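Local coordinates for enoyl-CoA hydratase (Mycobacterium smegmatis, PDB 3PE8), which probably catalyses the reversible hydration of 2-enoyl-CoA thioesters to 3-hydroxyacyl-CoA and binds a zinc ion in this crystal, at residues 39-44 with 108-113; 22-27 with 65-70; 56-61 with 189-194; 140-145 with 222-227. All coordinates share one frame; numbering follows the deposited sequence.

Contact 1: residues 39-44 with 108-113; sequences STFFRA and LELALY. With ZN (zinc ion), chain C.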
loop_
_atom_site.group_PDB
_atom_site.type_symbol
_atom_site.label_atom_id
_atom_site.label_comp_id
_atom_site.label_asym_id
_atom_site.label_seq_id
_atom_site.Cartn_x
_atom_site.Cartn_y
_atom_site.Cartn_z
ATOM N N SER A 39 -14.633 -28.594 8.465
ATOM C CA SER A 39 -15.809 -28.477 7.595
ATOM C C SER A 39 -17.020 -27.994 8.379
ATOM O O SER A 39 -17.745 -27.072 7.964
ATOM C CB SER A 39 -16.142 -29.833 6.982
ATOM O OG SER A 39 -17.295 -29.746 6.146
ATOM N N THR A 40 -17.257 -28.668 9.502
ATOM C CA THR A 40 -18.423 -28.400 10.341
ATOM C C THR A 40 -18.350 -26.987 10.948
ATOM O O THR A 40 -19.349 -26.250 10.954
ATOM C CB THR A 40 -18.563 -29.484 11.446
ATOM O OG1 THR A 40 -18.677 -30.779 10.825
ATOM C CG2 THR A 40 -19.813 -29.242 12.293
ATOM N N PHE A 41 -17.179 -26.620 11.439
ATOM C CA PHE A 41 -17.004 -25.304 12.072
ATOM C C PHE A 41 -17.191 -24.165 11.085
ATOM O O PHE A 41 -17.944 -23.203 11.328
ATOM C CB PHE A 41 -15.629 -25.220 12.725
ATOM C CG PHE A 41 -15.339 -23.889 13.339
ATOM C CD1 PHE A 41 -16.006 -23.471 14.482
ATOM C CD2 PHE A 41 -14.445 -23.018 12.726
ATOM C CE1 PHE A 41 -15.751 -22.213 15.022
ATOM C CE2 PHE A 41 -14.195 -21.764 13.278
ATOM C CZ PHE A 41 -14.869 -21.376 14.421
ATOM N N PHE A 42 -16.511 -24.257 9.949
ATOM C CA PHE A 42 -16.586 -23.195 8.955
ATOM C C PHE A 42 -17.993 -23.072 8.391
ATOM O O PHE A 42 -18.474 -21.959 8.149
ATOM C CB PHE A 42 -15.488 -23.324 7.885
ATOM C CG PHE A 42 -14.089 -23.108 8.428
ATOM C CD1 PHE A 42 -13.763 -21.915 9.068
ATOM C CD2 PHE A 42 -13.122 -24.098 8.361
ATOM C CE1 PHE A 42 -12.500 -21.716 9.617
ATOM C CE2 PHE A 42 -11.849 -23.888 8.916
ATOM C CZ PHE A 42 -11.541 -22.681 9.511
ATOM N N ARG A 43 -18.684 -24.204 8.199
ATOM C CA ARG A 43 -20.080 -24.179 7.802
ATOM C C ARG A 43 -20.978 -23.537 8.871
ATOM O O ARG A 43 -21.875 -22.780 8.554
ATOM C CB ARG A 43 -20.581 -25.595 7.457
ATOM C CG ARG A 43 -22.045 -25.652 7.046
ATOM C CD ARG A 43 -22.415 -27.041 6.510
ATOM N NE ARG A 43 -22.353 -28.027 7.600
ATOM C CZ ARG A 43 -21.462 -29.015 7.736
ATOM N NH1 ARG A 43 -20.491 -29.234 6.837
ATOM N NH2 ARG A 43 -21.557 -29.807 8.798
ATOM N N ALA A 44 -20.714 -23.838 10.136
ATOM C CA ALA A 44 -21.483 -23.253 11.235
ATOM C C ALA A 44 -21.345 -21.725 11.303
ATOM O O ALA A 44 -22.326 -21.019 11.593
ATOM C CB ALA A 44 -21.075 -23.912 12.583
ATOM N N LEU A 108 -4.272 -21.126 17.585
ATOM C CA LEU A 108 -3.939 -19.712 17.776
ATOM C C LEU A 108 -4.420 -18.912 16.556
ATOM O O LEU A 108 -4.976 -17.826 16.715
ATOM C CB LEU A 108 -2.432 -19.522 18.018
ATOM C CG LEU A 108 -1.871 -18.108 18.081
ATOM C CD1 LEU A 108 -2.622 -17.253 19.113
ATOM C CD2 LEU A 108 -0.334 -18.184 18.399
ATOM N N GLU A 109 -4.274 -19.484 15.352
ATOM C CA GLU A 109 -4.818 -18.828 14.151
ATOM C C GLU A 109 -6.350 -18.696 14.242
ATOM O O GLU A 109 -6.885 -17.639 13.913
ATOM C CB GLU A 109 -4.405 -19.575 12.888
ATOM C CG GLU A 109 -2.908 -19.328 12.573
ATOM C CD GLU A 109 -2.319 -20.181 11.472
ATOM O OE1 GLU A 109 -1.817 -19.602 10.484
ATOM O OE2 GLU A 109 -2.344 -21.415 11.639
ATOM N N LEU A 110 -7.036 -19.716 14.756
ATOM C CA LEU A 110 -8.494 -19.567 14.988
ATOM C C LEU A 110 -8.796 -18.416 15.938
ATOM O O LEU A 110 -9.672 -17.580 15.680
ATOM C CB LEU A 110 -9.139 -20.853 15.505
ATOM C CG LEU A 110 -9.527 -21.980 14.596
ATOM C CD1 LEU A 110 -10.455 -22.913 15.416
ATOM C CD2 LEU A 110 -10.227 -21.552 13.296
ATOM N N ALA A 111 -8.038 -18.317 17.031
ATOM C CA ALA A 111 -8.237 -17.231 17.976
ATOM C C ALA A 111 -8.008 -15.880 17.325
ATOM O O ALA A 111 -8.738 -14.937 17.579
ATOM C CB ALA A 111 -7.329 -17.417 19.229
ATOM N N LEU A 112 -6.958 -15.784 16.500
ATOM C CA LEU A 112 -6.581 -14.558 15.799
ATOM C C LEU A 112 -7.642 -14.085 14.783
ATOM O O LEU A 112 -7.653 -12.911 14.441
ATOM C CB LEU A 112 -5.208 -14.727 15.127
ATOM C CG LEU A 112 -4.031 -14.789 16.097
ATOM C CD1 LEU A 112 -2.749 -15.303 15.358
ATOM C CD2 LEU A 112 -3.734 -13.454 16.766
ATOM N N TYR A 113 -8.469 -14.988 14.272
ATOM C CA TYR A 113 -9.570 -14.610 13.394
ATOM C C TYR A 113 -10.722 -13.924 14.130
ATOM O O TYR A 113 -11.509 -13.212 13.515
ATOM C CB TYR A 113 -10.184 -15.833 12.702
ATOM C CG TYR A 113 -9.481 -16.343 11.480
ATOM C CD1 TYR A 113 -9.408 -15.604 10.339
ATOM C CD2 TYR A 113 -8.918 -17.600 11.482
ATOM C CE1 TYR A 113 -8.792 -16.081 9.197
ATOM C CE2 TYR A 113 -8.293 -18.100 10.345
ATOM C CZ TYR A 113 -8.220 -17.338 9.217
ATOM O OH TYR A 113 -7.592 -17.855 8.092
HETATM ZN ZN ZN C . -1.266 -22.936 10.818
HETATM O O HOH W 1 -1.670 -24.911 11.812
HETATM O O HOH W 2 -1.423 -23.107 8.947
#
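The ring of F41 is anti to the backbone N (chi1 177°), while the ring of F42 takes the other branch, beside its own N (chi1 -67°), and together they bring two phenyl groups to the same methyl of L110. Its CD2 lies 4.0 Å from CE2 of F41 and 4.2 Å from CZ of F42; F41 and L110 lie alongside each other, pointing opposite ways, and the methyl approaches both rings obliquely. The two rings also support each other, since CD2 of F41 sits 3.8 Å above the plane of the F42 ring, toward its rim. CA of F41 and CA of L110, the nearest such pair, are 10.7 Å apart, and the contact consists of side-chain ends alone. In the crotonase fold to which this chain belongs, it joins helix 35-50, which packs on the large sheet, to helix 106-113, which carries a zinc ligand. E109, the residue before L110, has an extended side chain whose OE2 binds the zinc ion at 2.0 Å, whereas OE1 stays 3.4 Å from the zinc ion. H129 and two waters complete the ligands found here. Backbone N-H groups of W138 and L140 both hydrogen-bond to OE1, which fixes the rotation of the carboxylate and would help to offset its charge. The F42 ring meets W138, whose backbone N is one of these two donors, edge-to-face.

Contact 2: residues 22-27 with 65-70; sequences LTLNRP and VFCAGL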
loop_
_atom_site.group_PDB
_atom_site.type_symbol
_atom_site.label_atom_id
_atom_site.label_comp_id
_atom_site.label_asym_id
_atom_site.label_seq_id
_atom_site.Cartn_x
_atom_site.Cartn_y
_atom_site.Cartn_z
ATOM N N LEU A 22 -20.619 -21.728 19.543
ATOM C CA LEU A 22 -20.068 -22.866 18.793
ATOM C C LEU A 22 -18.929 -23.394 19.659
ATOM O O LEU A 22 -17.955 -22.667 19.936
ATOM C CB LEU A 22 -19.524 -22.384 17.448
ATOM C CG LEU A 22 -20.531 -21.688 16.520
ATOM C CD1 LEU A 22 -19.830 -21.209 15.242
ATOM C CD2 LEU A 22 -21.726 -22.617 16.204
ATOM N N THR A 23 -19.095 -24.620 20.138
ATOM C CA THR A 23 -18.112 -25.235 21.049
ATOM C C THR A 23 -17.393 -26.352 20.313
ATOM O O THR A 23 -18.008 -27.364 19.995
ATOM C CB THR A 23 -18.776 -25.760 22.322
ATOM O OG1 THR A 23 -19.492 -24.685 22.990
ATOM C CG2 THR A 23 -17.707 -26.371 23.269
ATOM N N LEU A 24 -16.093 -26.169 20.041
ATOM C CA LEU A 24 -15.246 -27.223 19.482
ATOM C C LEU A 24 -15.294 -28.415 20.440
ATOM O O LEU A 24 -15.080 -28.247 21.626
ATOM C CB LEU A 24 -13.802 -26.753 19.326
ATOM C CG LEU A 24 -13.554 -25.439 18.570
ATOM C CD1 LEU A 24 -12.060 -25.118 18.660
ATOM C CD2 LEU A 24 -13.998 -25.512 17.103
ATOM N N ASN A 25 -15.635 -29.599 19.942
ATOM C CA ASN A 25 -15.988 -30.705 20.820
ATOM C C ASN A 25 -15.273 -32.021 20.458
ATOM O O ASN A 25 -15.915 -33.063 20.209
ATOM C CB ASN A 25 -17.529 -30.908 20.875
ATOM C CG ASN A 25 -17.949 -31.810 22.022
ATOM O OD1 ASN A 25 -17.386 -31.727 23.130
ATOM N ND2 ASN A 25 -18.923 -32.685 21.763
ATOM N N ARG A 26 -13.946 -31.952 20.421
ATOM C CA ARG A 26 -13.135 -33.161 20.324
ATOM C C ARG A 26 -12.117 -33.128 21.451
ATOM O O ARG A 26 -10.913 -33.176 21.203
ATOM C CB ARG A 26 -12.429 -33.295 18.960
ATOM C CG ARG A 26 -13.358 -33.316 17.743
ATOM C CD ARG A 26 -12.563 -33.428 16.484
ATOM N NE ARG A 26 -11.955 -34.763 16.362
ATOM C CZ ARG A 26 -10.668 -35.043 16.155
ATOM N NH1 ARG A 26 -9.736 -34.088 16.052
ATOM N NH2 ARG A 26 -10.303 -36.319 16.027
ATOM N N PRO A 27 -12.597 -33.095 22.702
ATOM C CA PRO A 27 -11.627 -32.943 23.792
ATOM C C PRO A 27 -10.674 -34.127 23.912
ATOM O O PRO A 27 -9.537 -33.968 24.376
ATOM C CB PRO A 27 -12.515 -32.791 25.037
ATOM C CG PRO A 27 -13.837 -33.337 24.655
ATOM C CD PRO A 27 -13.983 -33.044 23.197
ATOM N N VAL A 65 -8.706 -27.702 26.867
ATOM C CA VAL A 65 -7.889 -27.082 25.824
ATOM C C VAL A 65 -8.834 -26.290 24.920
ATOM O O VAL A 65 -9.952 -26.721 24.684
ATOM C CB VAL A 65 -7.106 -28.155 25.057
ATOM C CG1 VAL A 65 -6.424 -27.559 23.812
ATOM C CG2 VAL A 65 -6.073 -28.844 25.976
ATOM N N PHE A 66 -8.441 -25.109 24.439
ATOM C CA PHE A 66 -9.247 -24.397 23.436
ATOM C C PHE A 66 -9.129 -25.123 22.092
ATOM O O PHE A 66 -10.124 -25.674 21.590
ATOM C CB PHE A 66 -8.864 -22.911 23.314
ATOM C CG PHE A 66 -9.508 -22.235 22.140
ATOM C CD1 PHE A 66 -10.847 -21.866 22.190
ATOM C CD2 PHE A 66 -8.783 -21.930 21.013
ATOM C CE1 PHE A 66 -11.452 -21.248 21.121
ATOM C CE2 PHE A 66 -9.378 -21.256 19.942
ATOM C CZ PHE A 66 -10.714 -20.940 19.988
ATOM N N CYS A 67 -7.914 -25.204 21.554
ATOM C CA CYS A 67 -7.653 -25.880 20.270
ATOM C C CYS A 67 -6.151 -26.070 20.104
ATOM O O CYS A 67 -5.415 -25.075 20.115
ATOM C CB CYS A 67 -8.210 -25.056 19.100
ATOM S SG CYS A 67 -7.933 -25.837 17.507
ATOM N N ALA A 68 -5.721 -27.334 19.968
ATOM C CA ALA A 68 -4.297 -27.684 19.823
ATOM C C ALA A 68 -3.769 -27.519 18.414
ATOM O O ALA A 68 -2.582 -27.759 18.219
ATOM C CB ALA A 68 -4.061 -29.135 20.292
ATOM N N GLY A 69 -4.628 -27.158 17.451
ATOM C CA GLY A 69 -4.209 -26.942 16.050
ATOM C C GLY A 69 -4.782 -27.987 15.105
ATOM O O GLY A 69 -5.683 -28.722 15.445
ATOM N N LEU A 70 -4.208 -28.055 13.912
ATOM C CA LEU A 70 -4.652 -29.017 12.906
ATOM C C LEU A 70 -4.386 -30.419 13.421
ATOM O O LEU A 70 -3.412 -30.649 14.164
ATOM C CB LEU A 70 -3.917 -28.751 11.588
ATOM C CG LEU A 70 -4.649 -27.874 10.573
ATOM C CD1 LEU A 70 -5.285 -26.599 11.128
ATOM C CD2 LEU A 70 -3.641 -27.553 9.414
#
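This is a small, buried apolar contact in which L24, at the end of strand 19-24, touches F66 and C67 of the loop that follows strand 56-61. One methyl of L24 makes the closest approaches: CD1 lies 3.6 Å from F66 O and 3.9 Å from C67 CB. With CG beside its backbone N (chi1 -52°), the leucine reaches across to the loop backbone. F66 O is itself occupied by the amide of N31, so the methyl packs against a carbonyl whose polar need is already met. In C67 the sulfur is anti to the backbone N (chi1 180°), and SG accepts a long hydrogen bond from G69 N at 3.6 Å, with an N-H...S angle of 154°, which closes a tight bend in the loop. In relatives this loop supplies one backbone N-H of the oxyanion hole, and the nearest side-chain atoms of C67 and E109 are about 9 Å apart. A salt bridge from R26 to D71 ties the same two regions together beyond the apolar patch. Strand 19-24 runs between strands 11-16 and 56-61, and L24 packs on L11 of the former and on F41 of helix 35-50, while C67 touches L33 in the loop leading to that helix.

Contact 3: residues 56-61 with 189-194; sequences VVIVTG and RVAASI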
loop_
_atom_site.group_PDB
_atom_site.type_symbol
_atom_site.label_atom_id
_atom_site.label_comp_id
_atom_site.label_asym_id
_atom_site.label_seq_id
_atom_site.Cartn_x
_atom_site.Cartn_y
_atom_site.Cartn_z
ATOM N N VAL A 56 -24.841 -12.480 17.288
ATOM C CA VAL A 56 -23.464 -12.573 17.790
ATOM C C VAL A 56 -23.090 -14.046 17.923
ATOM O O VAL A 56 -23.958 -14.891 18.227
ATOM C CB VAL A 56 -23.287 -11.863 19.189
ATOM C CG1 VAL A 56 -21.875 -12.015 19.751
ATOM C CG2 VAL A 56 -23.666 -10.364 19.079
ATOM N N VAL A 57 -21.834 -14.366 17.599
ATOM C CA VAL A 57 -21.284 -15.712 17.765
ATOM C C VAL A 57 -20.218 -15.718 18.877
ATOM O O VAL A 57 -19.374 -14.789 18.935
ATOM C CB VAL A 57 -20.641 -16.232 16.443
ATOM C CG1 VAL A 57 -20.020 -17.612 16.644
ATOM C CG2 VAL A 57 -21.694 -16.324 15.300
ATOM N N ILE A 58 -20.252 -16.743 19.737
ATOM C CA ILE A 58 -19.149 -17.061 20.647
ATOM C C ILE A 58 -18.517 -18.361 20.193
ATOM O O ILE A 58 -19.243 -19.349 19.996
ATOM C CB ILE A 58 -19.643 -17.189 22.128
ATOM C CG1 ILE A 58 -20.245 -15.868 22.613
ATOM C CG2 ILE A 58 -18.506 -17.673 23.063
ATOM C CD1 ILE A 58 -20.978 -15.956 23.945
ATOM N N VAL A 59 -17.195 -18.380 20.080
ATOM C CA VAL A 59 -16.469 -19.599 19.782
ATOM C C VAL A 59 -15.692 -20.004 21.027
ATOM O O VAL A 59 -14.983 -19.177 21.593
ATOM C CB VAL A 59 -15.487 -19.424 18.603
ATOM C CG1 VAL A 59 -14.621 -20.709 18.392
ATOM C CG2 VAL A 59 -16.217 -19.116 17.289
ATOM N N THR A 60 -15.806 -21.281 21.434
ATOM C CA THR A 60 -15.058 -21.741 22.600
ATOM C C THR A 60 -14.720 -23.191 22.386
ATOM O O THR A 60 -15.156 -23.789 21.392
ATOM C CB THR A 60 -15.835 -21.451 23.908
ATOM O OG1 THR A 60 -14.948 -21.544 25.035
ATOM C CG2 THR A 60 -17.042 -22.381 24.124
ATOM N N GLY A 61 -13.965 -23.758 23.310
ATOM C CA GLY A 61 -13.637 -25.189 23.253
ATOM C C GLY A 61 -14.143 -25.959 24.449
ATOM O O GLY A 61 -14.209 -25.428 25.566
ATOM N N ARG A 189 -21.811 -11.564 28.691
ATOM C CA ARG A 189 -21.974 -10.155 29.031
ATOM C C ARG A 189 -21.614 -9.269 27.863
ATOM O O ARG A 189 -22.363 -8.320 27.558
ATOM C CB ARG A 189 -21.125 -9.747 30.259
ATOM C CG ARG A 189 -21.542 -10.309 31.549
ATOM C CD ARG A 189 -20.849 -9.576 32.712
ATOM N NE ARG A 189 -19.375 -9.530 32.572
ATOM C CZ ARG A 189 -18.525 -10.301 33.266
ATOM N NH1 ARG A 189 -18.977 -11.226 34.147
ATOM N NH2 ARG A 189 -17.213 -10.185 33.060
ATOM N N VAL A 190 -20.479 -9.545 27.207
ATOM C CA VAL A 190 -20.065 -8.765 26.054
ATOM C C VAL A 190 -21.041 -8.947 24.914
ATOM O O VAL A 190 -21.497 -7.989 24.324
ATOM C CB VAL A 190 -18.611 -9.087 25.640
ATOM C CG1 VAL A 190 -18.251 -8.401 24.345
ATOM C CG2 VAL A 190 -17.663 -8.704 26.792
ATOM N N ALA A 191 -21.457 -10.199 24.670
ATOM C CA ALA A 191 -22.436 -10.457 23.639
ATOM C C ALA A 191 -23.749 -9.714 23.891
ATOM O O ALA A 191 -24.329 -9.168 22.951
ATOM C CB ALA A 191 -22.645 -11.976 23.480
ATOM N N ALA A 192 -24.211 -9.697 25.145
ATOM C CA ALA A 192 -25.461 -9.047 25.476
ATOM C C ALA A 192 -25.399 -7.526 25.243
ATOM O O ALA A 192 -26.363 -6.924 24.743
ATOM C CB ALA A 192 -25.871 -9.346 26.919
ATOM N N SER A 193 -24.255 -6.931 25.544
ATOM C CA SER A 193 -24.052 -5.515 25.233
ATOM C C SER A 193 -24.166 -5.219 23.747
ATOM O O SER A 193 -24.813 -4.261 23.355
ATOM C CB SER A 193 -22.717 -5.000 25.767
ATOM O OG SER A 193 -22.660 -5.147 27.155
ATOM N N ILE A 194 -23.629 -6.105 22.927
ATOM C CA ILE A 194 -23.721 -5.951 21.492
ATOM C C ILE A 194 -25.163 -6.105 21.009
ATOM O O ILE A 194 -25.644 -5.320 20.214
ATOM C CB ILE A 194 -22.797 -6.950 20.763
ATOM C CG1 ILE A 194 -21.335 -6.751 21.179
ATOM C CG2 ILE A 194 -22.948 -6.786 19.220
ATOM C CD1 ILE A 194 -20.351 -7.700 20.463
#
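V56, at the start of strand 56-61, uses both of its methyls against helix 189-194, one for each of two residues a helical turn apart. CG1, anti to the backbone N (chi1 177°), reaches A191 CB at 3.8 Å. CG2, beside the backbone N, meets I194 CG2 at 3.7 Å and I194 CB at 3.9 Å. The side chains of V56 and I194 cross at about a right angle, and I194 offers its branch methyl, which is anti to its own N, while its longer CG1 arm points elsewhere. Two residues along the strand, on the same side, I58 extends its chain (chi2 169°) far enough for CD1 to come within 4.3 Å of A191 CB, so the small alanine sits between valine and isoleucine. Strand and helix run nearly antiparallel, at 167°, with the axes of the two segments 9.1 Å apart. Helix 183-195 thus packs on one face of the crotonase sheet, while V57, pointing the other way, rests on A48 of helix 35-50. The helix also touches a second subunit, where I194 packs on L158 and V190 on R155 of that neighbour. No hydrogen bond crosses between strand and helix; every touching group is a methyl or a methine, which implies that their mutual position is set by shape and by exclusion of water rather than by directional bonds.

Contact 4: residues 140-145 with 222-227; sequences LSVRLP and WAEAEA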
loop_
_atom_site.group_PDB
_atom_site.type_symbol
_atom_site.label_atom_id
_atom_site.label_comp_id
_atom_site.label_asym_id
_atom_site.label_seq_id
_atom_site.Cartn_x
_atom_site.Cartn_y
_atom_site.Cartn_z
ATOM N N LEU A 140 -1.233 -16.599 10.734
ATOM C CA LEU A 140 -0.471 -16.370 11.960
ATOM C C LEU A 140 0.599 -15.294 11.772
ATOM O O LEU A 140 0.802 -14.439 12.635
ATOM C CB LEU A 140 0.145 -17.653 12.470
ATOM C CG LEU A 140 0.696 -17.614 13.901
ATOM C CD1 LEU A 140 0.520 -18.933 14.567
ATOM C CD2 LEU A 140 2.190 -17.200 13.780
ATOM N N SER A 141 1.355 -15.342 10.675
ATOM C CA SER A 141 2.510 -14.458 10.530
ATOM C C SER A 141 2.126 -12.996 10.244
ATOM O O SER A 141 2.955 -12.089 10.365
ATOM C CB SER A 141 3.496 -15.004 9.493
ATOM O OG SER A 141 2.958 -15.085 8.195
ATOM N N VAL A 142 0.861 -12.786 9.912
ATOM C CA VAL A 142 0.307 -11.455 9.722
ATOM C C VAL A 142 -0.404 -10.978 10.993
ATOM O O VAL A 142 -0.141 -9.883 11.494
ATOM C CB VAL A 142 -0.658 -11.422 8.545
ATOM C CG1 VAL A 142 -1.241 -10.015 8.348
ATOM C CG2 VAL A 142 0.122 -11.918 7.285
ATOM N N ARG A 143 -1.303 -11.820 11.506
ATOM C CA ARG A 143 -2.145 -11.391 12.613
ATOM C C ARG A 143 -1.479 -11.453 13.985
ATOM O O ARG A 143 -1.887 -10.704 14.878
ATOM C CB ARG A 143 -3.468 -12.156 12.634
ATOM C CG ARG A 143 -4.294 -11.985 11.375
ATOM C CD ARG A 143 -5.755 -12.458 11.521
ATOM N NE ARG A 143 -6.416 -12.219 10.249
ATOM C CZ ARG A 143 -6.473 -13.081 9.233
ATOM N NH1 ARG A 143 -6.056 -14.337 9.364
ATOM N NH2 ARG A 143 -6.982 -12.675 8.066
ATOM N N LEU A 144 -0.509 -12.323 14.184
ATOM C CA LEU A 144 0.162 -12.378 15.507
ATOM C C LEU A 144 0.918 -11.092 15.774
ATOM O O LEU A 144 0.667 -10.439 16.788
ATOM C CB LEU A 144 0.960 -13.652 15.704
ATOM C CG LEU A 144 1.475 -13.849 17.128
ATOM C CD1 LEU A 144 0.353 -13.937 18.184
ATOM C CD2 LEU A 144 2.392 -15.060 17.150
ATOM N N PRO A 145 1.772 -10.609 14.847
ATOM C CA PRO A 145 2.374 -9.266 15.149
ATOM C C PRO A 145 1.345 -8.146 15.264
ATOM O O PRO A 145 1.499 -7.238 16.072
ATOM C CB PRO A 145 3.323 -9.008 13.981
ATOM C CG PRO A 145 3.378 -10.266 13.239
ATOM C CD PRO A 145 2.301 -11.187 13.605
ATOM N N TRP A 222 -0.652 -12.570 1.174
ATOM C CA TRP A 222 -0.041 -13.129 -0.025
ATOM C C TRP A 222 1.395 -13.562 0.231
ATOM O O TRP A 222 1.781 -14.647 -0.132
ATOM C CB TRP A 222 -0.063 -12.108 -1.156
ATOM C CG TRP A 222 0.490 -12.670 -2.469
ATOM C CD1 TRP A 222 1.703 -12.379 -3.057
ATOM C CD2 TRP A 222 -0.108 -13.693 -3.299
ATOM N NE1 TRP A 222 1.861 -13.105 -4.219
ATOM C CE2 TRP A 222 0.771 -13.924 -4.375
ATOM C CE3 TRP A 222 -1.316 -14.407 -3.255
ATOM C CZ2 TRP A 222 0.484 -14.840 -5.387
ATOM C CZ3 TRP A 222 -1.596 -15.328 -4.280
ATOM C CH2 TRP A 222 -0.693 -15.526 -5.322
ATOM N N ALA A 223 2.182 -12.705 0.881
ATOM C CA ALA A 223 3.541 -13.034 1.229
ATOM C C ALA A 223 3.651 -14.279 2.107
ATOM O O ALA A 223 4.529 -15.103 1.882
ATOM C CB ALA A 223 4.227 -11.846 1.899
ATOM N N GLU A 224 2.742 -14.412 3.067
ATOM C CA GLU A 224 2.699 -15.587 3.942
ATOM C C GLU A 224 2.439 -16.843 3.049
ATOM O O GLU A 224 3.117 -17.886 3.208
ATOM C CB GLU A 224 1.588 -15.442 4.998
ATOM C CG GLU A 224 1.358 -16.723 5.798
ATOM C CD GLU A 224 0.255 -16.635 6.786
ATOM O OE1 GLU A 224 -0.910 -16.903 6.428
ATOM O OE2 GLU A 224 0.579 -16.290 7.949
ATOM N N ALA A 225 1.475 -16.740 2.141
ATOM C CA ALA A 225 1.091 -17.863 1.285
ATOM C C ALA A 225 2.258 -18.252 0.380
ATOM O O ALA A 225 2.569 -19.430 0.225
ATOM C CB ALA A 225 -0.171 -17.551 0.443
ATOM N N GLU A 226 2.914 -17.252 -0.180
ATOM C CA GLU A 226 4.081 -17.504 -1.023
ATOM C C GLU A 226 5.217 -18.170 -0.245
ATOM O O GLU A 226 5.839 -19.114 -0.752
ATOM C CB GLU A 226 4.520 -16.215 -1.657
ATOM C CG GLU A 226 3.514 -15.729 -2.699
ATOM C CD GLU A 226 3.563 -16.536 -3.962
ATOM O OE1 GLU A 226 4.459 -16.218 -4.783
ATOM O OE2 GLU A 226 2.750 -17.493 -4.131
ATOM N N ALA A 227 5.479 -17.717 0.977
ATOM C CA ALA A 227 6.522 -18.337 1.800
ATOM C C ALA A 227 6.179 -19.802 2.122
ATOM O O ALA A 227 7.069 -20.660 2.144
ATOM C CB ALA A 227 6.757 -17.540 3.081
#
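E224 grips the first turn of helix 140-148 at S141, and its side chain can be followed outward atom by atom. CB lies 3.5 Å from S141 OG, and CG comes closer, at 3.3 Å from that same hydroxyl oxygen; CD lies 3.4 Å from S141 OG. CG is anti to the backbone N (chi1 171°) and the chain stays extended, so that the carboxylate reaches past the hydroxyl to the helix backbone. OE2 then accepts two hydrogen bonds: one from S141 OG at 2.7 Å, on the anti side and 16° out of the carboxylate plane, and one from S141 N at 3.0 Å. OE1 takes the N-H of G139, just before the helix. A buried acid so placed at the N-terminal end of a helix is probably stabilised as the carboxylate by the helix dipole. Beside it, V142 approaches OE2 only loosely, its CG2 at 4.4 Å, and packs instead on L221 further back along the partner helix. Segments 140-145 and 222-227 cross at 137°, their axes 9.6 Å apart at closest; L140 rests on L108 of helix 106-113 and S157 of helix 150-159, and Y209 and I212 of a third subunit cover L140 and S141.

Following the chain, contact 2 opens first at 22-27, contact 1 at 39-44 and contact 3 at 56-61; contact 2 closes at 65-70 and contact 1 at 108-113. Contacts 1, 2 and 3 therefore cross one another. Contact 4 opens at 140-145, after the first two have closed, and crosses contact 3, which ends at 189-194 before 222-227 closes the last loop. Strands 19-24 and 56-61 join contacts 2 and 3 in one sheet, L22 N lying 2.8 Å from I58 O, and F41 links contact 1 to both. Helix 106-113 carries the packing on to contact 4, some 27 Å from contact 3 between centres.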